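Oxidoreductase, NAD-binding/iron-sulfur cluster-binding protein (Nitratireductor pacificus pht-3B, PDB 6ZXU) is a catabolic reductive dehalogenase that binds cobalamin and iron-sulfur clusters, with which it probably strips halogen atoms from organic substrates by reduction. Local coordinates at residues 31-36 / 636-641; 62-67 / 167-172; 140-145 / 240-245; 465-470 / 519-524; 676-681 / 698-703. All blocks are in the same frame, centred on the assembly; numbering follows the deposited sequence.

Overall arrangement
All five contacts lie well away from the centre of the chain. Contacts 2, 4 and 5 are largely buried, whereas contacts 1 and 3 are only partly so. Contact 3 lies at the end of strands 142-149 and 232-239, and contact 2 packs a loop and helix 168-190 beside strand 232-239; contact 4 packs helix 445-469 on a second sheet of the same strand order. Contact 5 comes nearest to the bound cobalamin. The chemistry varies: a lysine ammonium gripping carbonyls in contact 1, a carboxylate at a helix start in contact 2, an imidazole facing a peptide N-H in contact 3, apolar and sulfur packing in contact 4, and glycine-centred backbone packing in contact 5.

Contact 1 of 5, residues 31-36 / 636-641; sequences YSNRDR and LIKRWW
Asp35 and Ile637 bring the two backbones nearest, their CA atoms 6.3 Å apart, where a type I turn from Asn33 to Arg36 faces the short 3-10 segment 636-638. Lys638 carries the contact. Its CG stands anti to the carbonyl carbon and its chain bends at chi2 (-67°), then runs on extended so that the ammonium group enters the turn. There NZ donates to Arg36 O at 2.9 Å, in the carbonyl plane, and to Asn33 O at 2.9 Å, from above that carbonyl's plane. The turn's own Arg36 N reaches Asn33 O from the opposite face, which gives this oxygen two donors. A weak third bond joins NZ to Asn33 OD1 at 3.4 Å, while ND2 of the same amide turns to Glu433. Lysine suits the place because a long chain can deliver several N-H groups to clustered carbonyls. A leucine in its place would probably leave Arg36 O without this donor and Asn33 O with the turn's bond alone. Separately, Ile637 lies against the turn, its CD1 3.4 Å from Asp35 OD1 and its CG2 against the backbone of Arg36. Helix 432-437 flanks the site through Glu433, which touches Lys638, and Trp640 carries segment 636-641 on to helix 103-116.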
# COMPACT_ATOMS: atom_id res chain seq x y z
N TYR A 31 -13.75 -19.75 -2.74
CA TYR A 31 -14.72 -19.42 -1.72
C TYR A 31 -14.40 -18.06 -1.15
O TYR A 31 -13.22 -17.74 -0.98
CB TYR A 31 -14.74 -20.54 -0.64
CG TYR A 31 -15.09 -21.87 -1.26
CD1 TYR A 31 -16.37 -22.11 -1.70
CD2 TYR A 31 -14.12 -22.85 -1.51
CE1 TYR A 31 -16.68 -23.31 -2.36
CE2 TYR A 31 -14.43 -24.06 -2.10
CZ TYR A 31 -15.70 -24.28 -2.57
OH TYR A 31 -16.07 -25.48 -3.23
N SER A 32 -15.44 -17.27 -0.87
CA SER A 32 -15.31 -15.94 -0.30
C SER A 32 -14.89 -16.00 1.12
O SER A 32 -15.27 -16.91 1.89
CB SER A 32 -16.60 -15.19 -0.38
OG SER A 32 -16.53 -13.91 0.17
N ASN A 33 -14.13 -15.02 1.53
CA ASN A 33 -13.81 -14.89 2.95
C ASN A 33 -14.69 -13.85 3.66
O ASN A 33 -14.35 -13.39 4.76
CB ASN A 33 -12.35 -14.55 3.14
CG ASN A 33 -11.97 -13.19 2.55
OD1 ASN A 33 -12.80 -12.27 2.41
ND2 ASN A 33 -10.71 -13.04 2.25
N ARG A 34 -15.84 -13.54 3.08
CA ARG A 34 -16.65 -12.43 3.61
C ARG A 34 -17.13 -12.67 5.04
O ARG A 34 -17.47 -11.73 5.71
CB ARG A 34 -17.82 -12.12 2.71
CG ARG A 34 -18.85 -13.21 2.61
CD ARG A 34 -20.08 -12.75 1.85
NE ARG A 34 -19.75 -12.57 0.44
CZ ARG A 34 -19.81 -13.53 -0.51
NH1 ARG A 34 -20.22 -14.78 -0.24
NH2 ARG A 34 -19.45 -13.22 -1.76
N ASP A 35 -17.20 -13.91 5.49
CA ASP A 35 -17.61 -14.19 6.90
C ASP A 35 -16.51 -14.57 7.84
O ASP A 35 -16.75 -15.04 8.91
CB ASP A 35 -18.67 -15.25 6.89
CG ASP A 35 -19.93 -14.75 6.19
OD1 ASP A 35 -20.37 -13.62 6.48
OD2 ASP A 35 -20.47 -15.47 5.31
N ARG A 36 -15.27 -14.33 7.40
CA ARG A 36 -14.11 -14.68 8.17
C ARG A 36 -13.52 -13.41 8.78
O ARG A 36 -13.07 -12.52 8.06
CB ARG A 36 -13.11 -15.37 7.30
CG ARG A 36 -11.82 -15.74 7.99
CD ARG A 36 -10.99 -16.58 7.07
NE ARG A 36 -9.74 -17.08 7.67
CZ ARG A 36 -9.67 -18.19 8.35
NH1 ARG A 36 -10.73 -18.92 8.51
NH2 ARG A 36 -8.52 -18.65 8.74
N LEU A 636 -19.65 -5.88 8.67
CA LEU A 636 -19.32 -5.70 10.09
C LEU A 636 -18.35 -6.74 10.60
O LEU A 636 -17.55 -6.46 11.50
CB LEU A 636 -20.61 -5.58 10.97
N ILE A 637 -18.28 -7.90 9.96
CA ILE A 637 -17.29 -8.90 10.38
C ILE A 637 -15.86 -8.42 10.17
O ILE A 637 -14.97 -8.84 10.86
CB ILE A 637 -17.52 -10.21 9.59
CG1 ILE A 637 -18.74 -10.90 10.20
CG2 ILE A 637 -16.42 -11.21 9.77
CD1 ILE A 637 -19.55 -11.74 9.23
N LYS A 638 -15.66 -7.56 9.18
CA LYS A 638 -14.31 -7.10 8.84
C LYS A 638 -13.84 -5.85 9.62
O LYS A 638 -12.77 -5.31 9.36
CB LYS A 638 -14.23 -6.85 7.37
CG LYS A 638 -14.60 -8.03 6.44
CD LYS A 638 -13.58 -9.13 6.58
CE LYS A 638 -13.81 -10.15 5.51
NZ LYS A 638 -12.69 -11.12 5.56
N ARG A 639 -14.64 -5.34 10.54
CA ARG A 639 -14.29 -4.18 11.31
C ARG A 639 -13.44 -4.58 12.49
O ARG A 639 -13.93 -4.77 13.60
CB ARG A 639 -15.55 -3.41 11.71
CG ARG A 639 -15.25 -2.05 12.34
CD ARG A 639 -16.47 -1.20 12.31
NE ARG A 639 -16.38 -0.01 13.12
CZ ARG A 639 -17.43 0.80 13.32
NH1 ARG A 639 -18.59 0.51 12.73
NH2 ARG A 639 -17.34 1.90 14.04
N TRP A 640 -12.14 -4.72 12.27
CA TRP A 640 -11.30 -5.28 13.28
C TRP A 640 -10.61 -4.24 14.15
O TRP A 640 -9.97 -4.62 15.15
CB TRP A 640 -10.17 -6.10 12.62
CG TRP A 640 -9.37 -5.35 11.58
CD1 TRP A 640 -9.64 -5.30 10.21
CD2 TRP A 640 -8.17 -4.57 11.77
NE1 TRP A 640 -8.71 -4.51 9.56
CE2 TRP A 640 -7.79 -4.06 10.48
CE3 TRP A 640 -7.44 -4.21 12.89
CZ2 TRP A 640 -6.71 -3.23 10.32
CZ3 TRP A 640 -6.40 -3.37 12.74
CH2 TRP A 640 -6.01 -2.90 11.47
N TRP A 641 -10.62 -2.96 13.75
CA TRP A 641 -9.83 -1.90 14.42
C TRP A 641 -10.66 -1.23 15.52
O TRP A 641 -11.90 -1.30 15.54
CB TRP A 641 -9.35 -0.83 13.39
CG TRP A 641 -10.50 -0.19 12.62
CD1 TRP A 641 -11.17 0.97 12.95
CD2 TRP A 641 -11.11 -0.68 11.44
NE1 TRP A 641 -12.17 1.20 12.06
CE2 TRP A 641 -12.13 0.21 11.11
CE3 TRP A 641 -10.86 -1.77 10.61
CZ2 TRP A 641 -12.96 -0.02 10.03
CZ3 TRP A 641 -11.67 -2.00 9.56
CH2 TRP A 641 -12.72 -1.13 9.26

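Contact 2 of 5, residues 62-67 / 167-172; sequences PEDGFA and TNAART
Asp64 turns its carboxylate onto the first turn of helix 168-190 and meets two consecutive backbone N-H groups, one with each oxygen. With CG anti to the carbonyl carbon (chi1 -66°) the group projects toward the helix. OD2 accepts from Asn168 N at 2.8 Å through its syn lone pair. OD1 takes Ala169 N at 2.9 Å, also on the syn side but 27° out of the carboxylate plane. The same OD1 accepts from a water that in turn accepts from Ala170 N at 3.0 Å, extending the grip to a third N-H. The fit is close: OD1 lies 3.2 Å from Ala169 CB, and so small a side chain suits a position where a carboxylate must reach the backbone. Asn168 begins toward Asp64, but its end leads off to Gly151 O and Glu153, and its amide plane stands 37° from the carboxylate. Glu63 bends at chi2, turning CD back toward the helix; OE2 then lies 3.7 Å from Ala169 CB, while OE1 forms a salt bridge to Arg233 of strand 232-239. Thr167 holds the N-cap position, yet its hydroxyl bonds to Ile164 O and Tyr389 OH instead of capping. A carboxylate from a distant loop thus serves the N-H groups of the first helical turn, which have no carbonyl of an earlier turn to bond, and the helix dipole would probably stabilise its negative charge.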
# COMPACT_ATOMS: atom_id res chain seq x y z
N PRO A 62 14.94 -20.57 10.11
CA PRO A 62 15.43 -20.81 8.75
C PRO A 62 16.38 -19.74 8.23
O PRO A 62 16.28 -18.59 8.59
CB PRO A 62 14.15 -20.78 7.87
CG PRO A 62 13.04 -21.12 8.82
CD PRO A 62 13.45 -20.52 10.14
N GLU A 63 17.27 -20.19 7.38
CA GLU A 63 18.32 -19.37 6.80
C GLU A 63 18.35 -19.60 5.32
O GLU A 63 17.79 -20.58 4.83
CB GLU A 63 19.71 -19.77 7.37
CG GLU A 63 19.91 -19.37 8.83
CD GLU A 63 20.06 -17.85 9.05
OE1 GLU A 63 20.23 -17.42 10.26
OE2 GLU A 63 20.09 -17.08 8.02
N ASP A 64 19.05 -18.73 4.61
CA ASP A 64 19.30 -18.96 3.16
C ASP A 64 20.24 -20.15 2.92
O ASP A 64 21.16 -20.39 3.71
CB ASP A 64 19.98 -17.76 2.52
CG ASP A 64 19.12 -16.55 2.50
OD1 ASP A 64 19.14 -15.85 3.57
OD2 ASP A 64 18.54 -16.19 1.38
N GLY A 65 19.99 -20.87 1.81
CA GLY A 65 20.84 -21.98 1.36
C GLY A 65 22.22 -21.54 0.88
O GLY A 65 23.21 -22.18 1.20
N PHE A 66 22.26 -20.41 0.16
CA PHE A 66 23.49 -19.89 -0.42
C PHE A 66 23.88 -18.60 0.22
O PHE A 66 23.07 -17.89 0.83
CB PHE A 66 23.33 -19.66 -1.92
CG PHE A 66 22.58 -20.76 -2.61
CD1 PHE A 66 21.20 -20.73 -2.69
CD2 PHE A 66 23.27 -21.87 -3.14
CE1 PHE A 66 20.50 -21.75 -3.33
CE2 PHE A 66 22.58 -22.90 -3.76
CZ PHE A 66 21.19 -22.83 -3.87
N ALA A 67 25.16 -18.29 0.04
CA ALA A 67 25.69 -17.00 0.44
C ALA A 67 25.41 -15.88 -0.61
O ALA A 67 25.29 -16.11 -1.82
CB ALA A 67 27.17 -17.11 0.73
N THR A 167 19.86 -13.40 -0.02
CA THR A 167 19.44 -12.23 0.74
C THR A 167 18.07 -12.41 1.46
O THR A 167 17.60 -11.49 2.07
CB THR A 167 19.28 -11.00 -0.19
OG1 THR A 167 18.17 -11.23 -1.08
CG2 THR A 167 20.56 -10.76 -0.98
N ASN A 168 17.56 -13.59 1.48
CA ASN A 168 16.18 -13.76 1.90
C ASN A 168 15.97 -13.59 3.38
O ASN A 168 15.03 -12.93 3.82
CB ASN A 168 15.66 -15.11 1.41
CG ASN A 168 14.26 -15.02 0.87
OD1 ASN A 168 13.43 -14.22 1.33
ND2 ASN A 168 13.99 -15.80 -0.12
N ALA A 169 16.89 -14.07 4.17
CA ALA A 169 16.77 -13.91 5.62
C ALA A 169 16.91 -12.50 6.04
O ALA A 169 16.19 -12.02 6.90
CB ALA A 169 17.81 -14.76 6.32
N ALA A 170 17.81 -11.77 5.40
CA ALA A 170 17.94 -10.30 5.67
C ALA A 170 16.77 -9.46 5.13
O ALA A 170 16.27 -8.59 5.79
CB ALA A 170 19.25 -9.79 5.07
N ARG A 171 16.31 -9.78 3.93
CA ARG A 171 15.09 -9.20 3.37
C ARG A 171 13.89 -9.46 4.30
O ARG A 171 13.14 -8.56 4.64
CB ARG A 171 14.86 -9.80 1.98
CG ARG A 171 13.54 -9.47 1.26
CD ARG A 171 12.58 -10.58 1.55
NE ARG A 171 11.34 -10.61 0.80
CZ ARG A 171 10.25 -11.18 1.26
NH1 ARG A 171 10.25 -11.83 2.41
NH2 ARG A 171 9.16 -11.20 0.53
N THR A 172 13.71 -10.69 4.70
CA THR A 172 12.60 -11.03 5.56
C THR A 172 12.80 -10.49 6.99
O THR A 172 11.83 -10.02 7.60
CB THR A 172 12.39 -12.52 5.51
OG1 THR A 172 12.33 -12.96 4.14
CG2 THR A 172 11.12 -12.89 6.24
O HOH W 1 20.08 -13.06 4.01

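Contact 3 of 5, residues 140-145 / 240-245; sequences HTHALV and GYALAA
His142 presents one face of its imidazole to the Leu243 N-H, which points at the ring, N 3.7 Å above the plane and over the centre; the Ala242-Leu243 peptide stands roughly upright on the ring. CG sits anti to the carbonyl carbon (chi1 -69°) and the ring is turned broadside by chi2 (89°). Leu243 O also comes close, 3.2 Å from NE2, but the angle is too poor for a hydrogen bond. The other ring nitrogen, ND1, is hydrogen-bonded to Thr141 OG1 at 2.8 Å, which helps to fix the rotation of the imidazole. Thr141 and His142 together face Thr239, a classic beta bulge where antiparallel strands 142-149 and 232-239 meet. At the root of the side chain, Leu243 CD1 comes within 4.3 Å of His142 CB, and the leucine continues onto Ile124 and Leu110. An alanine in place of His142 would probably leave the Leu243 N-H without the ring face it points at and Thr141 OG1 without its imidazole partner. His140 ND1 bonds to Thr238.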
# COMPACT_ATOMS: atom_id res chain seq x y z
N HIS A 140 6.81 -7.02 31.29
CA HIS A 140 6.20 -7.65 30.10
C HIS A 140 5.74 -9.04 30.44
O HIS A 140 6.58 -9.91 30.76
CB HIS A 140 7.20 -7.68 28.95
CG HIS A 140 7.46 -6.31 28.39
ND1 HIS A 140 8.27 -6.10 27.31
CD2 HIS A 140 7.00 -5.09 28.76
CE1 HIS A 140 8.34 -4.79 27.07
NE2 HIS A 140 7.57 -4.16 27.93
N THR A 141 4.47 -9.30 30.22
CA THR A 141 3.89 -10.65 30.48
C THR A 141 3.42 -11.47 29.23
O THR A 141 3.07 -12.65 29.33
CB THR A 141 2.66 -10.40 31.35
OG1 THR A 141 1.81 -9.42 30.73
CG2 THR A 141 3.08 -9.87 32.73
N HIS A 142 3.40 -10.82 28.07
CA HIS A 142 2.88 -11.37 26.84
C HIS A 142 3.72 -11.04 25.65
O HIS A 142 4.41 -10.02 25.63
CB HIS A 142 1.45 -10.88 26.65
CG HIS A 142 0.49 -11.45 27.65
ND1 HIS A 142 0.24 -10.83 28.87
CD2 HIS A 142 -0.31 -12.55 27.61
CE1 HIS A 142 -0.67 -11.53 29.54
NE2 HIS A 142 -1.03 -12.57 28.78
N ALA A 143 3.67 -11.95 24.66
CA ALA A 143 4.35 -11.80 23.44
C ALA A 143 3.34 -12.04 22.27
O ALA A 143 2.63 -13.05 22.22
CB ALA A 143 5.49 -12.74 23.34
N LEU A 144 3.27 -11.05 21.37
CA LEU A 144 2.76 -11.25 19.99
C LEU A 144 3.87 -11.71 19.11
O LEU A 144 4.85 -11.02 18.95
CB LEU A 144 2.19 -9.97 19.47
CG LEU A 144 1.59 -10.07 18.07
CD1 LEU A 144 0.18 -10.52 18.12
CD2 LEU A 144 1.63 -8.68 17.49
N VAL A 145 3.73 -12.93 18.53
CA VAL A 145 4.76 -13.52 17.73
C VAL A 145 4.21 -13.62 16.31
O VAL A 145 3.04 -13.97 16.13
CB VAL A 145 5.13 -14.92 18.22
CG1 VAL A 145 6.37 -15.44 17.54
CG2 VAL A 145 5.36 -14.91 19.74
N GLY A 240 3.21 -5.64 28.51
CA GLY A 240 2.37 -5.89 29.67
C GLY A 240 0.90 -5.66 29.37
O GLY A 240 0.05 -5.92 30.22
N TYR A 241 0.58 -5.20 28.15
CA TYR A 241 -0.82 -5.19 27.60
C TYR A 241 -1.27 -6.68 27.56
O TYR A 241 -0.78 -7.48 26.75
CB TYR A 241 -0.78 -4.60 26.16
CG TYR A 241 -2.07 -4.40 25.37
CD1 TYR A 241 -3.05 -3.60 25.82
CD2 TYR A 241 -2.17 -4.92 24.10
CE1 TYR A 241 -4.16 -3.31 25.06
CE2 TYR A 241 -3.29 -4.69 23.29
CZ TYR A 241 -4.27 -3.86 23.74
OH TYR A 241 -5.39 -3.60 22.93
N ALA A 242 -2.20 -7.03 28.43
CA ALA A 242 -2.60 -8.44 28.58
C ALA A 242 -3.44 -8.87 27.41
O ALA A 242 -4.37 -8.16 26.98
CB ALA A 242 -3.40 -8.63 29.84
N LEU A 243 -3.11 -10.05 26.93
CA LEU A 243 -3.69 -10.63 25.72
C LEU A 243 -4.08 -12.08 25.98
O LEU A 243 -3.32 -12.81 26.59
CB LEU A 243 -2.65 -10.60 24.58
CG LEU A 243 -2.08 -9.27 24.15
CD1 LEU A 243 -0.81 -9.46 23.32
CD2 LEU A 243 -3.14 -8.50 23.39
N ALA A 244 -5.18 -12.51 25.35
CA ALA A 244 -5.51 -13.97 25.30
C ALA A 244 -4.47 -14.76 24.51
O ALA A 244 -4.13 -14.39 23.35
CB ALA A 244 -6.90 -14.15 24.72
N ALA A 245 -3.88 -15.80 25.12
CA ALA A 245 -2.85 -16.59 24.49
C ALA A 245 -3.37 -17.75 23.56
O ALA A 245 -4.53 -18.14 23.65
CB ALA A 245 -1.92 -17.18 25.53
O HOH W 2 0.39 -7.74 31.97

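Contact 4 of 5, residues 465-470 / 519-524; sequences AHCRRM and FTTDLP
Cys467 pushes its thiol from the helix between Thr521 and Phe519 of segment 519-524. SG lies 3.8 Å from Thr521 OG1 and 3.9 Å from Phe519 CE2, approaching the ring obliquely as a sulfur-aromatic contact. Here SG is anti to the carbonyl carbon (chi1 -73°), and cysteine suits the spot because a small, polarisable sulfur can lie against both a ring and a hydroxyl. The hydroxyl of Thr521 is already engaged: it accepts from Leu523 N at 3.2 Å in a nearly straight bond (178°), an ST turn, and also bonds to Ser473 O. Helix 445-469 here packs against strand 514-521 of a four-stranded antiparallel sheet, and Phe519 adds Ala460, Met463 and Ala464 of that helix to its surroundings. Its side chain is about 8 Å from that of Val484, a cobalamin-binding residue. Toward the helix end the packing is looser. SG is 4.3 Å from Leu523 CD2, and Met470 CE stays 4.4 Å from the same methyl. The partly exposed residues around it are polar: Arg469 on the helix forms a salt bridge with Asp76, and, well apart from it, Asp522 after the strand forms one with Lys363.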
# COMPACT_ATOMS: atom_id res chain seq x y z
N ALA A 465 18.54 2.09 -3.82
CA ALA A 465 19.90 1.88 -3.22
C ALA A 465 20.67 0.85 -3.97
O ALA A 465 21.88 1.01 -4.20
CB ALA A 465 19.80 1.48 -1.77
N HIS A 466 20.00 -0.17 -4.50
CA HIS A 466 20.67 -1.16 -5.30
C HIS A 466 21.12 -0.64 -6.62
O HIS A 466 22.22 -0.92 -7.09
CB HIS A 466 19.81 -2.45 -5.48
CG HIS A 466 20.58 -3.59 -6.07
ND1 HIS A 466 21.69 -4.14 -5.46
CD2 HIS A 466 20.37 -4.29 -7.19
CE1 HIS A 466 22.16 -5.11 -6.21
NE2 HIS A 466 21.38 -5.22 -7.28
N CYS A 467 20.29 0.16 -7.25
CA CYS A 467 20.72 0.85 -8.47
C CYS A 467 22.01 1.68 -8.23
O CYS A 467 22.86 1.67 -9.06
CB CYS A 467 19.59 1.78 -9.02
SG CYS A 467 18.24 0.86 -9.76
N ARG A 468 22.05 2.40 -7.12
CA ARG A 468 23.21 3.26 -6.79
C ARG A 468 24.45 2.37 -6.55
O ARG A 468 25.52 2.70 -7.00
CB ARG A 468 22.92 4.16 -5.69
CG ARG A 468 21.86 5.19 -5.94
CD ARG A 468 21.74 6.28 -4.92
NE ARG A 468 21.52 5.76 -3.59
CZ ARG A 468 20.35 5.48 -3.05
NH1 ARG A 468 19.23 5.66 -3.71
NH2 ARG A 468 20.29 5.02 -1.80
N ARG A 469 24.29 1.22 -5.93
CA ARG A 469 25.33 0.26 -5.76
C ARG A 469 25.94 -0.14 -7.07
O ARG A 469 27.14 -0.35 -7.20
CB ARG A 469 24.82 -0.96 -5.00
CG ARG A 469 25.83 -2.06 -4.80
CD ARG A 469 25.27 -3.26 -4.04
NE ARG A 469 24.62 -2.92 -2.75
CZ ARG A 469 25.26 -2.62 -1.61
NH1 ARG A 469 26.62 -2.55 -1.49
NH2 ARG A 469 24.52 -2.35 -0.53
N MET A 470 25.12 -0.24 -8.09
CA MET A 470 25.63 -0.59 -9.43
C MET A 470 26.16 0.60 -10.23
O MET A 470 26.49 0.45 -11.41
CB MET A 470 24.49 -1.29 -10.20
CG MET A 470 23.95 -2.54 -9.52
SD MET A 470 22.76 -3.48 -10.50
CE MET A 470 21.36 -2.34 -10.52
N PHE A 519 10.33 5.26 -8.07
CA PHE A 519 11.70 5.72 -8.02
C PHE A 519 12.20 5.93 -9.40
O PHE A 519 11.90 5.16 -10.31
CB PHE A 519 12.68 4.84 -7.21
CG PHE A 519 13.07 3.59 -7.86
CD1 PHE A 519 12.34 2.41 -7.62
CD2 PHE A 519 14.26 3.51 -8.59
CE1 PHE A 519 12.73 1.22 -8.19
CE2 PHE A 519 14.62 2.30 -9.18
CZ PHE A 519 13.86 1.18 -8.99
N THR A 520 12.93 7.04 -9.56
CA THR A 520 13.55 7.36 -10.84
C THR A 520 14.99 6.85 -10.85
O THR A 520 15.60 6.70 -9.80
CB THR A 520 13.48 8.84 -11.12
OG1 THR A 520 14.01 9.60 -10.02
CG2 THR A 520 11.98 9.25 -11.34
N THR A 521 15.49 6.57 -12.04
CA THR A 521 16.81 6.05 -12.20
C THR A 521 17.35 6.29 -13.59
O THR A 521 16.61 6.48 -14.53
CB THR A 521 16.86 4.55 -11.84
OG1 THR A 521 18.22 4.05 -11.83
CG2 THR A 521 16.00 3.67 -12.70
N ASP A 522 18.69 6.13 -13.72
CA ASP A 522 19.36 6.05 -15.03
C ASP A 522 19.66 4.65 -15.53
O ASP A 522 20.09 4.48 -16.67
CB ASP A 522 20.68 6.88 -15.00
CG ASP A 522 20.41 8.37 -14.90
OD1 ASP A 522 19.35 8.86 -15.47
OD2 ASP A 522 21.26 9.02 -14.21
N LEU A 523 19.37 3.60 -14.74
CA LEU A 523 19.55 2.25 -15.24
C LEU A 523 18.79 2.00 -16.50
O LEU A 523 17.59 2.16 -16.55
CB LEU A 523 19.12 1.24 -14.21
CG LEU A 523 19.28 -0.20 -14.58
CD1 LEU A 523 20.76 -0.56 -14.59
CD2 LEU A 523 18.51 -1.11 -13.62
N PRO A 524 19.47 1.61 -17.60
CA PRO A 524 18.74 1.37 -18.87
C PRO A 524 17.82 0.18 -18.82
O PRO A 524 18.27 -0.92 -18.49
CB PRO A 524 19.88 1.14 -19.93
CG PRO A 524 21.04 1.84 -19.32
CD PRO A 524 20.92 1.65 -17.80

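Contact 5 of 5, residues 676-681 / 698-703; sequences KLAMYP and VDRSGG
The first turn of helix 700-709, capped at its N-terminus by Asp699, is met by the extended segment 676-681, Gly703 and Ala678 coming within 4.3 Å between their CA atoms. Asp699 OD1 caps by accepting from Gly702 N at 3.0 Å. Met679 N donates to Gly703 O at 3.1 Å, from well above the carbonyl plane, and Ala678 CA makes a CH...O contact with that oxygen. Glycine suits position 703 because a CB there would clash with Tyr680 CE1 and press on Ala678 CB. The ring of Tyr680 brings its edge to the helix start: CE1 lies 3.6 Å from Asp699 O, and OH 3.3 Å from Arg700 CA. Val698 CG1 also packs 3.3 Å from Tyr680 OH. Arg700, extended from CG to NE, spreads one guanidinium face over Ala678 CB, with NH1 at 3.7 Å. Met679 O is buried without a polar partner. Glu573 of helix 572-581 holds both polar ends, hydrogen-bonding Tyr680 OH and forming a salt bridge with Arg700 NH1, while Asp571 pairs with Arg700 NH2. Tyr680 also meets Phe317, a cobalamin-binding residue, and comes about 6 Å from the cobalamin itself; Met679 packs on strand 560-562 and farther along helix 700-709.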
# COMPACT_ATOMS: atom_id res chain seq x y z
N LYS A 676 -21.38 21.94 -10.77
CA LYS A 676 -20.31 22.83 -11.16
C LYS A 676 -19.17 22.69 -10.20
O LYS A 676 -19.27 23.00 -9.02
CB LYS A 676 -20.77 24.29 -11.19
CG LYS A 676 -22.02 24.52 -12.00
CD LYS A 676 -21.87 24.19 -13.46
CE LYS A 676 -23.23 24.33 -14.15
NZ LYS A 676 -23.21 23.81 -15.54
N LEU A 677 -18.07 22.19 -10.70
CA LEU A 677 -16.86 22.00 -9.96
C LEU A 677 -15.83 23.10 -10.35
O LEU A 677 -15.93 23.72 -11.40
CB LEU A 677 -16.30 20.56 -10.24
CG LEU A 677 -17.26 19.40 -9.90
CD1 LEU A 677 -16.60 18.12 -10.29
CD2 LEU A 677 -17.63 19.32 -8.39
N ALA A 678 -14.85 23.31 -9.46
CA ALA A 678 -13.75 24.23 -9.70
C ALA A 678 -12.50 23.42 -10.08
O ALA A 678 -12.31 22.28 -9.58
CB ALA A 678 -13.47 25.05 -8.47
N MET A 679 -11.74 23.89 -11.03
CA MET A 679 -10.47 23.26 -11.41
C MET A 679 -9.33 24.26 -11.25
O MET A 679 -9.54 25.45 -11.37
CB MET A 679 -10.49 22.71 -12.82
CG MET A 679 -10.78 23.71 -13.87
SD MET A 679 -10.39 23.24 -15.55
CE MET A 679 -10.98 21.56 -15.76
N TYR A 680 -8.14 23.76 -11.02
CA TYR A 680 -7.03 24.63 -10.73
C TYR A 680 -5.84 24.21 -11.59
O TYR A 680 -4.88 23.62 -11.09
CB TYR A 680 -6.69 24.61 -9.26
CG TYR A 680 -7.81 25.12 -8.42
CD1 TYR A 680 -8.07 26.45 -8.31
CD2 TYR A 680 -8.72 24.24 -7.84
CE1 TYR A 680 -9.15 26.94 -7.59
CE2 TYR A 680 -9.84 24.71 -7.16
CZ TYR A 680 -10.04 26.09 -7.04
OH TYR A 680 -11.15 26.57 -6.29
N PRO A 681 -5.89 24.57 -12.89
CA PRO A 681 -4.74 24.32 -13.73
C PRO A 681 -3.65 25.31 -13.36
O PRO A 681 -3.89 26.19 -12.57
CB PRO A 681 -5.28 24.56 -15.14
CG PRO A 681 -6.40 25.52 -14.93
CD PRO A 681 -6.99 25.20 -13.62
N VAL A 698 -7.19 30.34 -2.23
CA VAL A 698 -7.64 29.60 -3.41
C VAL A 698 -8.73 30.44 -4.12
O VAL A 698 -9.68 30.91 -3.51
CB VAL A 698 -8.14 28.21 -3.02
CG1 VAL A 698 -8.79 27.54 -4.21
CG2 VAL A 698 -6.97 27.33 -2.68
N ASP A 699 -8.62 30.60 -5.45
CA ASP A 699 -9.58 31.42 -6.18
C ASP A 699 -10.74 30.56 -6.67
O ASP A 699 -10.77 30.16 -7.83
CB ASP A 699 -8.86 32.12 -7.33
CG ASP A 699 -9.80 33.00 -8.18
OD1 ASP A 699 -10.99 33.16 -7.80
OD2 ASP A 699 -9.38 33.51 -9.28
N ARG A 700 -11.73 30.37 -5.84
CA ARG A 700 -12.78 29.42 -6.19
C ARG A 700 -13.65 29.96 -7.28
O ARG A 700 -13.99 29.22 -8.22
CB ARG A 700 -13.60 29.04 -4.96
CG ARG A 700 -14.59 27.96 -5.29
CD ARG A 700 -14.93 27.10 -4.10
NE ARG A 700 -15.84 26.05 -4.55
CZ ARG A 700 -15.48 24.85 -4.96
NH1 ARG A 700 -14.21 24.48 -4.94
NH2 ARG A 700 -16.41 24.04 -5.38
N SER A 701 -14.05 31.20 -7.22
CA SER A 701 -14.91 31.67 -8.32
C SER A 701 -14.17 31.57 -9.66
O SER A 701 -14.75 31.20 -10.70
CB SER A 701 -15.42 33.08 -8.06
OG SER A 701 -14.28 33.78 -7.83
N GLY A 702 -12.87 31.83 -9.67
CA GLY A 702 -12.09 31.70 -10.91
C GLY A 702 -12.01 30.22 -11.34
O GLY A 702 -12.07 29.93 -12.51
N GLY A 703 -11.83 29.29 -10.39
CA GLY A 703 -11.77 27.85 -10.72
C GLY A 703 -13.07 27.31 -11.23
O GLY A 703 -13.06 26.45 -12.10